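Local coordinates for protein putative NADH-depentdent flavin oxidoreductase (Cupriavidus metallidurans, PDB 5OCS) that binds FMN and probably uses a reduced nicotinamide cofactor to reduce activated alkenes, as in other ene-reductases of the Old Yellow Enzyme family, at residues R207-F210 and P211-F215; D159-A162 and A163-A167. One frame throughout, in Å; residues are numbered along the deposited sequence.

Interaction 1. Residues R207-F210 and P211-F215; sequences RMRF and PLEVF
Phe210 and Val214 meet one turn apart on the helix 204-221. Val214 CG2 sits over one face of the Phe210 ring, 3.9 Å from its centroid and offset toward the rim, a CH-pi contact. The Phe210 ring reaches this methyl because its CG is anti to the backbone N (chi1 -178°). The edge of the same ring faces a carboxylate. Glu213 OE1 lies in the ring plane, 3.6 Å from Phe210 CD1, and the ring and carboxylate planes are nearly perpendicular. Both carboxylate oxygens are satisfied from outside the helix: OE1 forms a salt bridge with Arg157, and OE2 a hydrogen bond with Tyr200. Arg209 is not the ion-pair partner of Glu213. Its CG passes 3.7 Å from Glu213 OE2, but its NE is 5.5 Å from that oxygen and bonds to the carbonyl of Glu199, while NH2 bonds to Asn206. The charge of Glu213 may still be eased by this nearby guanidinium.

The helix is one of those that surround the eight-stranded barrel of this TIM-barrel enzyme. Pro211 falls in its middle. Its N has no hydrogen to give, so no bond forms to Arg207 O, which instead lies 3.4 Å from Pro211 CD, and the helix is kinked there. The regular bonding resumes with the next residue. Leu212 N donates to Met208 O at 2.9 Å. Glu213 N donates to Arg209 O, and Val214 N to Phe210 O. On another side of the helix, Leu212 CD1 packs on Met208 CB at 3.9 Å. Leu250 of the helix 244-256 touches both side chains. Phe210 faces the helix 150-169 instead, against Met153 and Ile156.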
loop_
_atom_site.group_PDB
_atom_site.type_symbol
_atom_site.label_atom_id
_atom_site.label_comp_id
_atom_site.label_asym_id
_atom_site.label_seq_id
_atom_site.Cartn_x
_atom_site.Cartn_y
_atom_site.Cartn_z
ATOM N N ARG D 207 21.402 19.928 30.975
ATOM C CA ARG D 207 21.329 19.051 29.787
ATOM C C ARG D 207 19.918 19.007 29.174
ATOM O O ARG D 207 19.783 18.872 27.956
ATOM C CB ARG D 207 21.823 17.653 30.133
ATOM C CG ARG D 207 23.339 17.645 30.311
ATOM C CD ARG D 207 23.899 16.278 30.615
ATOM N NE ARG D 207 23.742 15.916 32.021
ATOM C CZ ARG D 207 23.008 14.915 32.500
ATOM N NH1 ARG D 207 22.271 14.147 31.701
ATOM N NH2 ARG D 207 23.001 14.657 33.821
ATOM N N MET D 208 18.894 19.145 30.000
ATOM C CA MET D 208 17.512 19.147 29.491
ATOM C C MET D 208 17.111 20.511 28.958
ATOM O O MET D 208 16.075 20.620 28.303
ATOM C CB MET D 208 16.552 18.758 30.605
ATOM C CG MET D 208 16.715 17.350 31.120
ATOM S SD MET D 208 15.429 16.790 32.239
ATOM C CE MET D 208 15.572 18.007 33.561
ATOM N N ARG D 209 17.877 21.548 29.287
ATOM C CA ARG D 209 17.509 22.919 29.001
ATOM C C ARG D 209 17.238 23.171 27.515
ATOM O O ARG D 209 16.203 23.711 27.190
ATOM C CB ARG D 209 18.595 23.906 29.487
ATOM C CG ARG D 209 18.179 25.395 29.488
ATOM C CD ARG D 209 19.269 26.318 30.057
ATOM N NE ARG D 209 19.790 25.819 31.334
ATOM C CZ ARG D 209 19.114 25.836 32.487
ATOM N NH1 ARG D 209 17.893 26.357 32.563
ATOM N NH2 ARG D 209 19.646 25.308 33.586
ATOM N N PHE D 210 18.166 22.811 26.627
ATOM C CA PHE D 210 17.960 23.099 25.205
ATOM C C PHE D 210 16.850 22.238 24.591
ATOM O O PHE D 210 15.964 22.801 23.896
ATOM C CB PHE D 210 19.256 22.980 24.423
ATOM C CG PHE D 210 19.128 23.322 22.949
ATOM C CD1 PHE D 210 18.674 24.586 22.539
ATOM C CD2 PHE D 210 19.382 22.371 21.973
ATOM C CE1 PHE D 210 18.565 24.912 21.193
ATOM C CE2 PHE D 210 19.282 22.695 20.605
ATOM C CZ PHE D 210 18.871 23.966 20.220
ATOM N N PRO D 211 16.838 20.901 24.853
ATOM C CA PRO D 211 15.673 20.125 24.404
ATOM C C PRO D 211 14.309 20.712 24.867
ATOM O O PRO D 211 13.342 20.762 24.084
ATOM C CB PRO D 211 15.901 18.747 25.037
ATOM C CG PRO D 211 17.399 18.639 25.001
ATOM C CD PRO D 211 17.919 20.005 25.317
ATOM N N LEU D 212 14.250 21.170 26.125
ATOM C CA LEU D 212 13.027 21.797 26.621
ATOM C C LEU D 212 12.767 23.164 25.992
ATOM O O LEU D 212 11.588 23.497 25.781
ATOM C CB LEU D 212 12.998 21.827 28.154
ATOM C CG LEU D 212 12.860 20.429 28.756
ATOM C CD1 LEU D 212 13.089 20.470 30.259
ATOM C CD2 LEU D 212 11.540 19.775 28.455
ATOM N N GLU D 213 13.807 23.935 25.669
ATOM C CA GLU D 213 13.630 25.204 24.895
ATOM C C GLU D 213 12.999 24.925 23.534
ATOM O O GLU D 213 12.100 25.639 23.072
ATOM C CB GLU D 213 14.927 25.958 24.683
ATOM C CG GLU D 213 15.430 26.608 25.977
ATOM C CD GLU D 213 16.789 27.196 25.852
ATOM O OE1 GLU D 213 17.396 27.068 24.764
ATOM O OE2 GLU D 213 17.256 27.807 26.849
ATOM N N VAL D 214 13.487 23.869 22.891
ATOM C CA VAL D 214 12.992 23.525 21.550
ATOM C C VAL D 214 11.550 23.102 21.663
ATOM O O VAL D 214 10.687 23.613 20.890
ATOM C CB VAL D 214 13.842 22.424 20.884
ATOM C CG1 VAL D 214 13.248 21.984 19.540
ATOM C CG2 VAL D 214 15.230 22.963 20.663
ATOM N N PHE D 215 11.265 22.185 22.599
ATOM C CA PHE D 215 9.896 21.742 22.820
ATOM C C PHE D 215 8.994 22.954 23.078
ATOM O O PHE D 215 7.905 23.065 22.488
ATOM C CB PHE D 215 9.758 20.783 23.994
ATOM C CG PHE D 215 8.350 20.522 24.353
ATOM C CD1 PHE D 215 7.629 19.542 23.691
ATOM C CD2 PHE D 215 7.713 21.309 25.294
ATOM C CE1 PHE D 215 6.302 19.358 23.958
ATOM C CE2 PHE D 215 6.382 21.126 25.568
ATOM C CZ PHE D 215 5.674 20.138 24.904
#

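Interaction 2. Residues D159-A162 and A163-A167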
loop_
_atom_site.group_PDB
_atom_site.type_symbol
_atom_site.label_atom_id
_atom_site.label_comp_id
_atom_site.label_asym_id
_atom_site.label_seq_id
_atom_site.Cartn_x
_atom_site.Cartn_y
_atom_site.Cartn_z
ATOM N N ASP D 159 14.411 27.196 13.478
ATOM C CA ASP D 159 14.148 26.223 12.392
ATOM C C ASP D 159 13.044 25.232 12.824
ATOM O O ASP D 159 12.144 24.909 12.029
ATOM C CB ASP D 159 15.407 25.455 11.991
ATOM C CG ASP D 159 16.428 26.311 11.273
ATOM O OD1 ASP D 159 16.093 27.441 10.821
ATOM O OD2 ASP D 159 17.567 25.837 11.121
ATOM N N PHE D 160 13.095 24.773 14.070
ATOM C CA PHE D 160 12.015 23.956 14.612
ATOM C C PHE D 160 10.663 24.690 14.560
ATOM O O PHE D 160 9.637 24.116 14.190
ATOM C CB PHE D 160 12.316 23.473 16.018
ATOM C CG PHE D 160 13.018 22.139 16.068
ATOM C CD1 PHE D 160 12.279 20.954 16.091
ATOM C CD2 PHE D 160 14.430 22.053 16.095
ATOM C CE1 PHE D 160 12.913 19.701 16.128
ATOM C CE2 PHE D 160 15.067 20.808 16.161
ATOM C CZ PHE D 160 14.306 19.627 16.152
ATOM N N VAL D 161 10.687 25.940 14.975
ATOM C CA VAL D 161 9.532 26.813 14.890
ATOM C C VAL D 161 9.038 26.976 13.466
ATOM O O VAL D 161 7.831 26.840 13.238
ATOM C CB VAL D 161 9.810 28.196 15.522
ATOM C CG1 VAL D 161 8.646 29.161 15.239
ATOM C CG2 VAL D 161 10.016 28.037 17.028
ATOM N N ALA D 162 9.930 27.257 12.525
ATOM C CA ALA D 162 9.519 27.477 11.142
ATOM C C ALA D 162 8.865 26.213 10.600
ATOM O O ALA D 162 7.801 26.266 9.968
ATOM C CB ALA D 162 10.653 27.946 10.253
ATOM N N ALA D 163 9.485 25.080 10.863
ATOM C CA ALA D 163 8.960 23.783 10.384
ATOM C C ALA D 163 7.630 23.443 11.053
ATOM O O ALA D 163 6.735 22.915 10.395
ATOM C CB ALA D 163 9.984 22.674 10.607
ATOM N N ALA D 164 7.472 23.756 12.318
ATOM C CA ALA D 164 6.215 23.546 13.002
ATOM C C ALA D 164 5.068 24.387 12.396
ATOM O O ALA D 164 3.970 23.892 12.262
ATOM C CB ALA D 164 6.367 23.878 14.459
ATOM N N LYS D 165 5.370 25.621 11.992
ATOM C CA LYS D 165 4.377 26.469 11.334
ATOM C C LYS D 165 4.008 25.933 9.961
ATOM O O LYS D 165 2.834 25.996 9.569
ATOM C CB LYS D 165 4.868 27.909 11.246
ATOM C CG LYS D 165 4.929 28.586 12.609
ATOM C CD LYS D 165 5.538 29.964 12.466
ATOM C CE LYS D 165 5.647 30.730 13.771
ATOM N NZ LYS D 165 6.335 32.040 13.524
ATOM N N ARG D 166 4.992 25.411 9.225
ATOM C CA ARG D 166 4.699 24.788 7.929
ATOM C C ARG D 166 3.813 23.573 8.102
ATOM O O ARG D 166 2.842 23.388 7.347
ATOM C CB ARG D 166 5.955 24.424 7.162
ATOM C CG ARG D 166 6.812 25.597 6.758
ATOM C CD ARG D 166 7.931 25.093 5.900
ATOM N NE ARG D 166 8.915 26.123 5.547
ATOM C CZ ARG D 166 8.797 26.967 4.531
ATOM N NH1 ARG D 166 7.737 26.930 3.734
ATOM N NH2 ARG D 166 9.761 27.868 4.297
ATOM N N ALA D 167 4.119 22.768 9.126
ATOM C CA ALA D 167 3.315 21.580 9.419
ATOM C C ALA D 167 1.873 21.986 9.758
ATOM O O ALA D 167 0.926 21.353 9.278
ATOM C CB ALA D 167 3.950 20.750 10.523
#
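Four successive backbone bonds, from Ala163 N to Asp159 O through Arg166 N to Ala162 O, join the segments as regular alpha-helix, with lengths of 2.9 to 3.0 Å and the Ala163 bond the straightest, at 165° about its hydrogen.

Val161 and Lys165 make the side-chain contact. They are one turn apart and lie side by side, pointing the same way. Val161 CG1 touches Lys165 CE at 3.7 Å, and Lys165 NZ is a little farther from the same methyl, at 4.1 Å. Two torsions set this up. Val161 CG1 is anti to the backbone N (chi1 172°), while Lys165 CG is anti to its carbonyl carbon, and the lysine chain then runs fully extended. At its base, Lys165 CG rests 3.4 Å from Val161 O. Lys165 itself is exposed.

Two alanines lie against carbonyls of the preceding turn. Ala163 CB is 3.4 Å from Asp159 O, and Ala164 CB is 3.3 Å from Phe160 O. The helix 150-169 packs on the outside of the TIM barrel. Ala163 touches Leu101 and Ala167 touches Ile99, both on the barrel strand 96-102. Phe160 reaches the same leucine and also the helix 204-221.

The charged ends find their partners outside the two segments. Asp159 OD2 forms a salt bridge with Lys155, one turn earlier. Arg166 NH1 forms salt bridges with both Glu79 and Asp76, tying this helix to the start of the helix 76-92. Between the two segments, the meeting of Val161 CG1 with Lys165 CE makes the side-chain contact apolar: the lysine contributes its hydrocarbon chain, and backbone bonds supply the polar links.

In the fold
Interactions 1 and 2 lie on two outer helices of the barrel, 204-221 and 150-169, with centres 16 Å apart. They meet where Val214 CG1 packs 3.5 Å from Phe160 CG. The two methyls of Val214 divide the work: CG2 lies on Phe210 within interaction 1, and CG1 on Phe160, a residue of interaction 2. Arg157, one turn before Val161, adds a charged link to interaction 1. Neither contact includes an FMN-binding residue. The side chain of Phe160 is about 8 Å from that of FMN-binding Gln100 and about 9 Å from that of FMN-binding Ala57. The side chain of Val214 is about 11 Å from that of Gln100, and that of Pro211 about 11 Å from that of FMN-binding Arg231.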